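Long-range contact in CurH (Lyngbya majuscula, PDB 3KG7), which probably dehydrates beta-hydroxyacyl intermediates to enoyl products, as the dehydratase domain of a polyketide synthase module in curacin biosynthesis: residues C[46-55]-C[68-79]. Residues are numbered along the deposited sequence; the frame is centred on the assembly and turned at random.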
loop_
_atom_site.group_PDB
_atom_site.type_symbol
_atom_site.label_atom_id
_atom_site.label_comp_id
_atom_site.label_asym_id
_atom_site.label_seq_id
_atom_site.Cartn_x
_atom_site.Cartn_y
_atom_site.Cartn_z
ATOM N N THR C 46 7.359 -20.905 -22.545
ATOM C CA THR C 46 6.568 -19.867 -21.884
ATOM C C THR C 46 7.475 -19.031 -20.980
ATOM O O THR C 46 8.210 -19.578 -20.148
ATOM C CB THR C 46 5.395 -20.469 -21.065
ATOM O OG1 THR C 46 4.657 -21.388 -21.883
ATOM C CG2 THR C 46 4.457 -19.381 -20.574
ATOM N N PRO C 47 7.446 -17.700 -21.152
ATOM C CA PRO C 47 8.211 -16.850 -20.246
ATOM C C PRO C 47 7.720 -17.043 -18.816
ATOM O O PRO C 47 6.531 -16.845 -18.526
ATOM C CB PRO C 47 7.902 -15.430 -20.740
ATOM C CG PRO C 47 7.452 -15.612 -22.169
ATOM C CD PRO C 47 6.723 -16.918 -22.174
ATOM N N VAL C 48 8.638 -17.463 -17.947
ATOM C CA VAL C 48 8.342 -17.724 -16.536
ATOM C C VAL C 48 9.415 -17.100 -15.666
ATOM O O VAL C 48 10.592 -17.141 -16.021
ATOM C CB VAL C 48 8.315 -19.245 -16.240
ATOM C CG1 VAL C 48 8.148 -19.505 -14.748
ATOM C CG2 VAL C 48 7.206 -19.942 -17.041
ATOM N N ILE C 49 9.001 -16.538 -14.531
ATOM C CA ILE C 49 9.917 -15.994 -13.514
ATOM C C ILE C 49 10.433 -17.124 -12.636
ATOM O O ILE C 49 9.648 -17.741 -11.905
ATOM C CB ILE C 49 9.200 -15.017 -12.572
ATOM C CG1 ILE C 49 8.638 -13.818 -13.325
ATOM C CG2 ILE C 49 10.138 -14.555 -11.447
ATOM C CD1 ILE C 49 7.937 -12.851 -12.418
ATOM N N PRO C 50 11.750 -17.393 -12.676
ATOM C CA PRO C 50 12.273 -18.416 -11.772
ATOM C C PRO C 50 12.175 -17.967 -10.303
ATOM O O PRO C 50 12.355 -16.779 -9.976
ATOM C CB PRO C 50 13.725 -18.584 -12.219
ATOM C CG PRO C 50 14.068 -17.270 -12.840
ATOM C CD PRO C 50 12.810 -16.789 -13.500
ATOM N N GLY C 51 11.861 -18.937 -9.446
ATOM C CA GLY C 51 11.623 -18.715 -8.020
ATOM C C GLY C 51 12.647 -17.858 -7.306
ATOM O O GLY C 51 12.278 -16.969 -6.529
ATOM N N VAL C 52 13.929 -18.109 -7.565
ATOM C CA VAL C 52 14.998 -17.350 -6.894
ATOM C C VAL C 52 14.923 -15.819 -7.084
ATOM O O VAL C 52 15.540 -15.069 -6.325
ATOM C CB VAL C 52 16.429 -17.883 -7.214
ATOM C CG1 VAL C 52 16.595 -19.312 -6.695
ATOM C CG2 VAL C 52 16.757 -17.778 -8.708
ATOM N N SER C 53 14.149 -15.369 -8.071
ATOM C CA SER C 53 13.935 -13.939 -8.316
ATOM C C SER C 53 13.360 -13.245 -7.105
ATOM O O SER C 53 13.705 -12.098 -6.809
ATOM C CB SER C 53 12.994 -13.716 -9.497
ATOM O OG SER C 53 13.454 -14.414 -10.631
ATOM N N TYR C 54 12.472 -13.937 -6.407
ATOM C CA TYR C 54 11.836 -13.356 -5.228
ATOM C C TYR C 54 12.820 -13.177 -4.083
ATOM O O TYR C 54 12.694 -12.231 -3.312
ATOM C CB TYR C 54 10.603 -14.169 -4.823
ATOM C CG TYR C 54 9.683 -14.381 -6.000
ATOM C CD1 TYR C 54 9.146 -13.296 -6.687
ATOM C CD2 TYR C 54 9.374 -15.663 -6.450
ATOM C CE1 TYR C 54 8.319 -13.484 -7.789
ATOM C CE2 TYR C 54 8.539 -15.856 -7.534
ATOM C CZ TYR C 54 8.020 -14.767 -8.200
ATOM O OH TYR C 54 7.196 -14.955 -9.271
ATOM N N ILE C 55 13.817 -14.061 -4.004
ATOM C CA ILE C 55 14.892 -13.903 -3.038
ATOM C C ILE C 55 15.647 -12.628 -3.386
ATOM O O ILE C 55 15.917 -11.797 -2.507
ATOM C CB ILE C 55 15.866 -15.106 -3.011
ATOM C CG1 ILE C 55 15.101 -16.433 -2.927
ATOM C CG2 ILE C 55 16.827 -14.968 -1.822
ATOM C CD1 ILE C 55 15.937 -17.669 -3.215
ATOM N N VAL C 68 18.060 -15.103 4.315
ATOM C CA VAL C 68 16.648 -15.384 4.041
ATOM C C VAL C 68 16.385 -16.857 4.239
ATOM O O VAL C 68 17.089 -17.697 3.678
ATOM C CB VAL C 68 16.227 -14.955 2.626
ATOM C CG1 VAL C 68 14.722 -14.995 2.504
ATOM C CG2 VAL C 68 16.716 -13.539 2.327
ATOM N N GLU C 69 15.387 -17.176 5.051
ATOM C CA GLU C 69 15.152 -18.569 5.416
ATOM C C GLU C 69 13.725 -19.041 5.164
ATOM O O GLU C 69 12.816 -18.229 4.992
ATOM C CB GLU C 69 15.605 -18.850 6.859
ATOM C CG GLU C 69 15.188 -17.816 7.892
ATOM C CD GLU C 69 16.057 -17.861 9.144
ATOM O OE1 GLU C 69 15.497 -17.832 10.264
ATOM O OE2 GLU C 69 17.302 -17.927 9.014
ATOM N N ASP C 70 13.554 -20.364 5.136
ATOM C CA ASP C 70 12.266 -21.030 4.860
ATOM C C ASP C 70 11.565 -20.463 3.626
ATOM O O ASP C 70 10.437 -19.959 3.702
ATOM C CB ASP C 70 11.343 -20.981 6.078
ATOM C CG ASP C 70 12.000 -21.536 7.324
ATOM O OD1 ASP C 70 12.739 -20.782 8.000
ATOM O OD2 ASP C 70 11.768 -22.728 7.625
ATOM N N ILE C 71 12.261 -20.544 2.497
ATOM C CA ILE C 71 11.768 -20.025 1.233
ATOM C C ILE C 71 10.955 -21.106 0.545
ATOM O O ILE C 71 11.420 -22.238 0.405
ATOM C CB ILE C 71 12.926 -19.579 0.305
ATOM C CG1 ILE C 71 13.801 -18.521 0.998
ATOM C CG2 ILE C 71 12.368 -19.038 -1.019
ATOM C CD1 ILE C 71 15.222 -18.431 0.458
ATOM N N ASN C 72 9.733 -20.760 0.147
ATOM C CA ASN C 72 8.892 -21.661 -0.646
ATOM C C ASN C 72 8.353 -21.005 -1.909
ATOM O O ASN C 72 7.985 -19.819 -1.912
ATOM C CB ASN C 72 7.718 -22.198 0.168
ATOM C CG ASN C 72 8.136 -22.730 1.519
ATOM O OD1 ASN C 72 8.511 -21.957 2.411
ATOM N ND2 ASN C 72 8.056 -24.048 1.689
ATOM N N PHE C 73 8.316 -21.780 -2.984
ATOM C CA PHE C 73 7.694 -21.328 -4.215
ATOM C C PHE C 73 6.426 -22.122 -4.454
ATOM O O PHE C 73 6.427 -23.355 -4.412
ATOM C CB PHE C 73 8.637 -21.463 -5.406
ATOM C CG PHE C 73 10.039 -21.051 -5.107
ATOM C CD1 PHE C 73 10.335 -19.733 -4.768
ATOM C CD2 PHE C 73 11.074 -21.984 -5.158
ATOM C CE1 PHE C 73 11.638 -19.353 -4.477
ATOM C CE2 PHE C 73 12.393 -21.607 -4.869
ATOM C CZ PHE C 73 12.673 -20.290 -4.532
ATOM N N GLN C 74 5.341 -21.396 -4.682
ATOM C CA GLN C 74 4.056 -21.988 -4.997
ATOM C C GLN C 74 3.903 -22.005 -6.524
ATOM O O GLN C 74 4.794 -22.493 -7.234
ATOM C CB GLN C 74 2.936 -21.205 -4.298
ATOM C CG GLN C 74 2.990 -21.239 -2.762
ATOM C CD GLN C 74 4.097 -20.366 -2.168
ATOM O OE1 GLN C 74 4.121 -19.154 -2.362
ATOM N NE2 GLN C 74 5.010 -20.984 -1.428
ATOM N N GLN C 75 2.796 -21.478 -7.043
ATOM C CA GLN C 75 2.626 -21.435 -8.496
ATOM C C GLN C 75 3.529 -20.371 -9.129
ATOM O O GLN C 75 3.776 -19.316 -8.534
ATOM C CB GLN C 75 1.160 -21.283 -8.916
ATOM C CG GLN C 75 0.265 -20.542 -7.936
ATOM C CD GLN C 75 -1.212 -20.869 -8.141
ATOM O OE1 GLN C 75 -1.586 -21.593 -9.078
ATOM N NE2 GLN C 75 -2.060 -20.339 -7.262
ATOM N N PRO C 76 4.073 -20.678 -10.319
ATOM C CA PRO C 76 4.902 -19.720 -11.055
ATOM C C PRO C 76 4.129 -18.509 -11.585
ATOM O O PRO C 76 2.938 -18.616 -11.888
ATOM C CB PRO C 76 5.437 -20.545 -12.233
ATOM C CG PRO C 76 4.503 -21.680 -12.369
ATOM C CD PRO C 76 3.974 -21.977 -11.007
ATOM N N LEU C 77 4.818 -17.372 -11.677
ATOM C CA LEU C 77 4.321 -16.218 -12.413
ATOM C C LEU C 77 4.775 -16.383 -13.857
ATOM O O LEU C 77 5.966 -16.271 -14.150
ATOM C CB LEU C 77 4.867 -14.916 -11.814
ATOM C CG LEU C 77 4.134 -13.594 -12.074
ATOM C CD1 LEU C 77 4.559 -12.556 -11.060
ATOM C CD2 LEU C 77 4.370 -13.062 -13.474
ATOM N N PHE C 78 3.835 -16.676 -14.750
ATOM C CA PHE C 78 4.148 -16.825 -16.178
ATOM C C PHE C 78 3.412 -15.794 -17.037
ATOM O O PHE C 78 2.388 -15.234 -16.630
ATOM C CB PHE C 78 3.885 -18.258 -16.669
ATOM C CG PHE C 78 2.448 -18.692 -16.567
ATOM C CD1 PHE C 78 1.594 -18.594 -17.669
ATOM C CD2 PHE C 78 1.948 -19.218 -15.380
ATOM C CE1 PHE C 78 0.257 -19.001 -17.587
ATOM C CE2 PHE C 78 0.617 -19.622 -15.284
ATOM C CZ PHE C 78 -0.231 -19.517 -16.391
ATOM N N LEU C 79 3.955 -15.533 -18.216
ATOM C CA LEU C 79 3.354 -14.587 -19.138
ATOM C C LEU C 79 2.931 -15.350 -20.377
ATOM O O LEU C 79 3.747 -15.628 -21.261
ATOM C CB LEU C 79 4.333 -13.458 -19.459
ATOM C CG LEU C 79 4.909 -12.767 -18.212
ATOM C CD1 LEU C 79 5.885 -11.672 -18.593
ATOM C CD2 LEU C 79 3.808 -12.205 -17.316
#
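Residues 46-55, which lead into and begin the helix of the N-terminal hotdog, pass residues 68-79 in the antiparallel sense, with Val48 facing Phe78, Gly51 lying over Phe73 and Ile55 meeting Ile71. The backbones pair only at Val48 and Phe78, a single bridge of the non-hydrogen-bonded kind flanked by two backbone hydrogen bonds. Leu79 N donates to Pro47 O at 2.9 Å, and Ile49 N gives Leu77 O a nearly straight hydrogen bond of 3.1 Å (175° at the hydrogen). The two branches of Val48 divide their work: CG1 rests on Pro76 CB at 3.8 Å, whereas CG2 lies 3.7 Å from Phe78 CB. With CG between the backbone N and the carbonyl carbon (chi1 62°), the Phe78 ring leads away from the paired backbones and touches Lys293. On the other side of the bridge, Ile49 CD1 reaches over the fork of Leu77, 3.7 Å from its CD1, and Tyr54 slants across so that its hydroxyl end lies against Leu77 CB.

In this double-hotdog domain the helix beginning near Val52 is wrapped by strands, and here it meets strand 66-73. Phe73 lays a ring face against Gly51 at the start of the helix, where Gly51 CA forms a CH-pi contact 3.8 Å from the ring centroid, 19° off the normal and displaced toward the rim. Ile55 reaches the edge of the same ring with CD1, which also packs at 3.8 Å on Ile71 CD1, the two isoleucine side chains meeting at about a right angle. At the turn into the helix, Pro50 O accepts both Ser53 N and, in the carbonyl plane, Ser53 OG, which ties the first helical residues to the loop. Val48 O accepts a hydrogen bond from His41 ND1, while Pro228 and Val231 of strand 225-236 pack against Phe73 and Ile71.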